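Local coordinates for protein beta-glycosidase (Bacteroides caccae, PDB 6T2R) that probably acts as a family 16 glycoside hydrolase, an endo-acting O-glycanase that cleaves within mucin glycan chains to begin their breakdown, at residues 178-190 with 199-211. Sequence-based numbering, arbitrary orientation.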
loop_
_atom_site.group_PDB
_atom_site.type_symbol
_atom_site.label_atom_id
_atom_site.label_comp_id
_atom_site.label_asym_id
_atom_site.label_seq_id
_atom_site.Cartn_x
_atom_site.Cartn_y
_atom_site.Cartn_z
ATOM N N ASN A 178 -12.149 -7.775 -0.477
ATOM C CA ASN A 178 -12.857 -8.083 -1.736
ATOM C C ASN A 178 -11.904 -7.852 -2.907
ATOM O O ASN A 178 -11.073 -6.938 -2.843
ATOM C CB ASN A 178 -14.135 -7.239 -1.852
ATOM C CG ASN A 178 -15.148 -7.860 -2.786
ATOM O OD1 ASN A 178 -15.377 -9.040 -2.695
ATOM N ND2 ASN A 178 -15.748 -7.079 -3.670
ATOM N N THR A 179 -12.087 -8.615 -3.975
ATOM C CA THR A 179 -11.364 -8.455 -5.253
ATOM C C THR A 179 -12.201 -7.639 -6.221
ATOM O O THR A 179 -13.408 -7.552 -6.065
ATOM C CB THR A 179 -11.002 -9.796 -5.894
ATOM O OG1 THR A 179 -12.248 -10.382 -6.234
ATOM C CG2 THR A 179 -10.200 -10.696 -4.994
ATOM N N ILE A 180 -11.515 -6.983 -7.135
ATOM C CA ILE A 180 -12.106 -6.192 -8.233
ATOM C C ILE A 180 -11.168 -6.320 -9.434
ATOM O O ILE A 180 -9.951 -6.452 -9.278
ATOM C CB ILE A 180 -12.363 -4.746 -7.770
ATOM C CG1 ILE A 180 -13.091 -3.938 -8.844
ATOM C CG2 ILE A 180 -11.089 -4.054 -7.308
ATOM C CD1 ILE A 180 -13.912 -2.808 -8.303
ATOM N N PRO A 181 -11.713 -6.432 -10.659
ATOM C CA PRO A 181 -10.878 -6.543 -11.848
ATOM C C PRO A 181 -10.113 -5.239 -12.077
ATOM O O PRO A 181 -10.639 -4.174 -11.703
ATOM C CB PRO A 181 -11.853 -6.813 -13.019
ATOM C CG PRO A 181 -13.165 -7.219 -12.342
ATOM C CD PRO A 181 -13.144 -6.558 -10.974
ATOM N N ILE A 182 -8.967 -5.378 -12.747
ATOM C CA ILE A 182 -8.140 -4.246 -13.244
ATOM C C ILE A 182 -7.870 -4.414 -14.746
ATOM O O ILE A 182 -8.101 -5.497 -15.289
ATOM C CB ILE A 182 -6.826 -4.160 -12.436
ATOM C CG1 ILE A 182 -5.965 -5.406 -12.617
ATOM C CG2 ILE A 182 -7.115 -3.899 -10.955
ATOM C CD1 ILE A 182 -4.534 -5.193 -12.219
ATOM N N ASN A 183 -7.361 -3.360 -15.376
ATOM C CA ASN A 183 -6.728 -3.423 -16.714
ATOM C C ASN A 183 -5.272 -3.766 -16.466
ATOM O O ASN A 183 -4.488 -2.885 -16.165
ATOM C CB ASN A 183 -6.910 -2.103 -17.464
ATOM C CG ASN A 183 -8.361 -1.701 -17.539
ATOM O OD1 ASN A 183 -8.741 -0.643 -17.054
ATOM N ND2 ASN A 183 -9.185 -2.579 -18.078
ATOM N N PRO A 184 -4.879 -5.052 -16.518
ATOM C CA PRO A 184 -3.596 -5.494 -15.965
ATOM C C PRO A 184 -2.357 -4.948 -16.690
ATOM O O PRO A 184 -1.286 -4.885 -16.077
ATOM C CB PRO A 184 -3.665 -7.040 -16.037
ATOM C CG PRO A 184 -4.663 -7.326 -17.132
ATOM C CD PRO A 184 -5.644 -6.154 -17.123
ATOM N N GLU A 185 -2.517 -4.556 -17.957
ATOM C CA GLU A 185 -1.403 -4.039 -18.795
ATOM C C GLU A 185 -1.389 -2.500 -18.704
ATOM O O GLU A 185 -0.424 -1.917 -19.174
ATOM C CB GLU A 185 -1.494 -4.587 -20.236
ATOM C CG GLU A 185 -1.495 -6.138 -20.384
ATOM C CD GLU A 185 -0.635 -7.045 -19.474
ATOM O OE1 GLU A 185 0.544 -6.725 -19.171
ATOM O OE2 GLU A 185 -1.134 -8.123 -19.063
ATOM N N ASP A 186 -2.372 -1.866 -18.065
ATOM C CA ASP A 186 -2.467 -0.378 -17.986
ATOM C C ASP A 186 -2.170 0.156 -16.577
ATOM O O ASP A 186 -2.127 -0.621 -15.599
ATOM C CB ASP A 186 -3.872 0.115 -18.380
ATOM C CG ASP A 186 -4.283 -0.266 -19.797
ATOM O OD1 ASP A 186 -3.409 -0.645 -20.551
ATOM O OD2 ASP A 186 -5.474 -0.200 -20.114
ATOM N N PHE A 187 -2.036 1.473 -16.478
ATOM C CA PHE A 187 -2.084 2.179 -15.185
ATOM C C PHE A 187 -3.500 2.030 -14.621
ATOM O O PHE A 187 -4.494 2.078 -15.370
ATOM C CB PHE A 187 -1.719 3.659 -15.305
ATOM C CG PHE A 187 -0.242 3.917 -15.460
ATOM C CD1 PHE A 187 0.589 3.967 -14.343
ATOM C CD2 PHE A 187 0.315 4.151 -16.709
ATOM C CE1 PHE A 187 1.951 4.181 -14.479
ATOM C CE2 PHE A 187 1.671 4.390 -16.829
ATOM C CZ PHE A 187 2.492 4.377 -15.727
ATOM N N ASN A 188 -3.590 1.853 -13.309
ATOM C CA ASN A 188 -4.877 1.845 -12.592
ATOM C C ASN A 188 -4.666 2.719 -11.369
ATOM O O ASN A 188 -3.510 2.839 -10.907
ATOM C CB ASN A 188 -5.276 0.426 -12.249
ATOM C CG ASN A 188 -5.449 -0.462 -13.465
ATOM O OD1 ASN A 188 -6.536 -0.533 -14.008
ATOM N ND2 ASN A 188 -4.416 -1.208 -13.847
ATOM N N VAL A 189 -5.735 3.289 -10.846
ATOM C CA VAL A 189 -5.681 4.139 -9.622
ATOM C C VAL A 189 -6.279 3.365 -8.436
ATOM O O VAL A 189 -7.503 3.160 -8.431
ATOM C CB VAL A 189 -6.414 5.468 -9.842
ATOM C CG1 VAL A 189 -6.308 6.360 -8.601
ATOM C CG2 VAL A 189 -5.872 6.186 -11.081
ATOM N N TYR A 190 -5.441 2.991 -7.468
ATOM C CA TYR A 190 -5.831 2.289 -6.220
ATOM C C TYR A 190 -6.059 3.321 -5.127
ATOM O O TYR A 190 -5.166 4.169 -4.905
ATOM C CB TYR A 190 -4.780 1.223 -5.894
ATOM C CG TYR A 190 -4.527 0.293 -7.060
ATOM C CD1 TYR A 190 -5.393 -0.750 -7.329
ATOM C CD2 TYR A 190 -3.478 0.508 -7.946
ATOM C CE1 TYR A 190 -5.199 -1.586 -8.412
ATOM C CE2 TYR A 190 -3.263 -0.316 -9.037
ATOM C CZ TYR A 190 -4.122 -1.376 -9.259
ATOM O OH TYR A 190 -3.920 -2.213 -10.320
ATOM N N LEU A 199 -14.271 2.550 6.077
ATOM C CA LEU A 199 -13.277 2.706 4.998
ATOM C C LEU A 199 -13.987 2.364 3.686
ATOM O O LEU A 199 -14.767 1.412 3.702
ATOM C CB LEU A 199 -12.075 1.787 5.225
ATOM C CG LEU A 199 -11.334 1.898 6.558
ATOM C CD1 LEU A 199 -10.063 1.033 6.514
ATOM C CD2 LEU A 199 -11.006 3.343 6.927
ATOM N N VAL A 200 -13.717 3.102 2.606
ATOM C CA VAL A 200 -14.268 2.808 1.247
ATOM C C VAL A 200 -13.102 2.661 0.267
ATOM O O VAL A 200 -12.326 3.629 0.141
ATOM C CB VAL A 200 -15.225 3.901 0.753
ATOM C CG1 VAL A 200 -15.835 3.499 -0.577
ATOM C CG2 VAL A 200 -16.302 4.253 1.788
ATOM N N PHE A 201 -13.012 1.487 -0.377
ATOM C CA PHE A 201 -11.941 1.097 -1.331
ATOM C C PHE A 201 -12.419 1.317 -2.759
ATOM O O PHE A 201 -13.557 0.970 -3.062
ATOM C CB PHE A 201 -11.548 -0.358 -1.110
ATOM C CG PHE A 201 -10.823 -0.592 0.193
ATOM C CD1 PHE A 201 -9.440 -0.454 0.293
ATOM C CD2 PHE A 201 -11.523 -0.951 1.325
ATOM C CE1 PHE A 201 -8.779 -0.669 1.500
ATOM C CE2 PHE A 201 -10.864 -1.175 2.527
ATOM C CZ PHE A 201 -9.501 -1.052 2.615
ATOM N N HIS A 202 -11.558 1.890 -3.587
ATOM C CA HIS A 202 -11.836 2.212 -5.001
ATOM C C HIS A 202 -10.666 1.703 -5.822
ATOM O O HIS A 202 -9.533 1.723 -5.324
ATOM C CB HIS A 202 -12.028 3.723 -5.226
ATOM C CG HIS A 202 -13.205 4.300 -4.521
ATOM N ND1 HIS A 202 -13.088 4.950 -3.306
ATOM C CD2 HIS A 202 -14.525 4.290 -4.832
ATOM C CE1 HIS A 202 -14.290 5.354 -2.922
ATOM N NE2 HIS A 202 -15.201 4.940 -3.842
ATOM N N VAL A 203 -10.988 1.210 -7.013
ATOM C CA VAL A 203 -10.051 1.042 -8.153
ATOM C C VAL A 203 -10.629 1.854 -9.327
ATOM O O VAL A 203 -11.832 1.665 -9.629
ATOM C CB VAL A 203 -9.883 -0.453 -8.476
ATOM C CG1 VAL A 203 -9.038 -0.657 -9.696
ATOM C CG2 VAL A 203 -9.290 -1.208 -7.297
ATOM N N ASN A 204 -9.820 2.749 -9.910
ATOM C CA ASN A 204 -10.214 3.714 -10.972
ATOM C C ASN A 204 -11.519 4.432 -10.610
ATOM O O ASN A 204 -12.310 4.624 -11.492
ATOM C CB ASN A 204 -10.307 2.975 -12.316
ATOM C CG ASN A 204 -9.003 2.269 -12.622
ATOM O OD1 ASN A 204 -7.943 2.826 -12.362
ATOM N ND2 ASN A 204 -9.052 1.042 -13.110
ATOM N N GLY A 205 -11.786 4.773 -9.353
ATOM C CA GLY A 205 -13.020 5.522 -9.035
ATOM C C GLY A 205 -14.270 4.652 -8.906
ATOM O O GLY A 205 -15.253 5.156 -8.379
ATOM N N LYS A 206 -14.202 3.371 -9.261
ATOM C CA LYS A 206 -15.226 2.350 -8.977
ATOM C C LYS A 206 -15.081 1.884 -7.518
ATOM O O LYS A 206 -13.974 1.556 -7.083
ATOM C CB LYS A 206 -15.064 1.222 -9.998
ATOM C CG LYS A 206 -16.063 0.072 -9.903
ATOM C CD LYS A 206 -17.362 0.228 -10.699
ATOM C CE LYS A 206 -18.611 0.304 -9.833
ATOM N NZ LYS A 206 -19.768 0.887 -10.563
ATOM N N ARG A 207 -16.184 1.853 -6.774
ATOM C CA ARG A 207 -16.225 1.337 -5.388
ATOM C C ARG A 207 -16.058 -0.180 -5.452
ATOM O O ARG A 207 -16.841 -0.821 -6.155
ATOM C CB ARG A 207 -17.541 1.702 -4.689
ATOM C CG ARG A 207 -17.745 0.957 -3.368
ATOM C CD ARG A 207 -18.767 1.541 -2.391
ATOM N NE ARG A 207 -19.904 2.214 -3.015
ATOM C CZ ARG A 207 -20.910 1.604 -3.624
ATOM N NH1 ARG A 207 -20.938 0.281 -3.694
ATOM N NH2 ARG A 207 -21.880 2.325 -4.165
ATOM N N ASN A 208 -15.083 -0.711 -4.720
ATOM C CA ASN A 208 -14.836 -2.159 -4.532
ATOM C C ASN A 208 -15.737 -2.607 -3.377
ATOM O O ASN A 208 -16.600 -3.439 -3.583
ATOM C CB ASN A 208 -13.357 -2.480 -4.272
ATOM C CG ASN A 208 -13.088 -3.971 -4.145
ATOM O OD1 ASN A 208 -14.021 -4.752 -4.174
ATOM N ND2 ASN A 208 -11.841 -4.384 -3.952
ATOM N N PHE A 209 -15.499 -2.101 -2.181
ATOM C CA PHE A 209 -16.262 -2.524 -0.995
ATOM C C PHE A 209 -16.042 -1.508 0.103
ATOM O O PHE A 209 -15.132 -0.645 -0.059
ATOM C CB PHE A 209 -15.889 -3.933 -0.542
ATOM C CG PHE A 209 -14.688 -4.037 0.360
ATOM C CD1 PHE A 209 -13.407 -3.935 -0.153
ATOM C CD2 PHE A 209 -14.837 -4.369 1.694
ATOM C CE1 PHE A 209 -12.310 -4.108 0.670
ATOM C CE2 PHE A 209 -13.733 -4.536 2.526
ATOM C CZ PHE A 209 -12.468 -4.401 2.011
ATOM N N VAL A 210 -16.900 -1.613 1.126
ATOM C CA VAL A 210 -16.931 -0.736 2.325
ATOM C C VAL A 210 -16.529 -1.630 3.502
ATOM O O VAL A 210 -17.058 -2.716 3.609
ATOM C CB VAL A 210 -18.321 -0.081 2.522
ATOM C CG1 VAL A 210 -18.394 0.783 3.780
ATOM C CG2 VAL A 210 -18.757 0.737 1.319
ATOM N N TYR A 211 -15.594 -1.210 4.336
ATOM C CA TYR A 211 -15.383 -1.861 5.644
ATOM C C TYR A 211 -16.014 -0.970 6.699
ATOM O O TYR A 211 -15.507 0.121 6.939
ATOM C CB TYR A 211 -13.920 -2.146 5.972
ATOM C CG TYR A 211 -13.818 -3.097 7.134
ATOM C CD1 TYR A 211 -14.098 -4.442 6.954
ATOM C CD2 TYR A 211 -13.560 -2.643 8.414
ATOM C CE1 TYR A 211 -14.041 -5.328 8.018
ATOM C CE2 TYR A 211 -13.520 -3.508 9.497
ATOM C CZ TYR A 211 -13.754 -4.866 9.298
ATOM O OH TYR A 211 -13.715 -5.766 10.335
HETATM O O HOH W 1 -9.602 4.545 -7.380
#
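With CG anti to the backbone N in both residues (chi1 -177° in Asn208), Asn178 and Asn208 each swing their amide across to the other strand, where the two side chains meet with planes 41° apart. Asn178 ND2 gives a hydrogen bond to Asn208 OD1 (2.9 Å), arriving almost head-on to the oxygen, while Asn208 ND2 donates to Asn178 O (2.9 Å) from well above that carbonyl's plane. Asn208 ND2 also bonds Gln158 of strand 155-161. Strands 178-181 and 206-211 run antiparallel, their axes 6.9 Å apart, but are joined here by side chains rather than by backbone pairing.

At the type I' turn from Val203 to Lys206, Asn204 OD1 accepts from Val189 N (2.7 Å), its ND2 donates in plane onto a lone pair of Asn188 OD1 (3.1 Å), and its backbone N reaches Val189 O (2.8 Å). Asn188 OD1 accepts from Asn183 N as well, and Asn188 ND2 donates almost straight to Asn183 O (2.9 Å), so the buried amide ties the 183-186 turn to the Val203-Lys206 turn. Between these polar groups Val203 CG2 presses tightly on Ile180 CG2 (3.4 Å) and approaches the Tyr190 ring obliquely.

In this GH16 beta-sandwich, Asn204 extends the pairing of strands 187-190 and 199-203 through its side chain, while bonds at both OD1 and ND2 probably fix the Asn188 amide's rotation and distinguish its two ends.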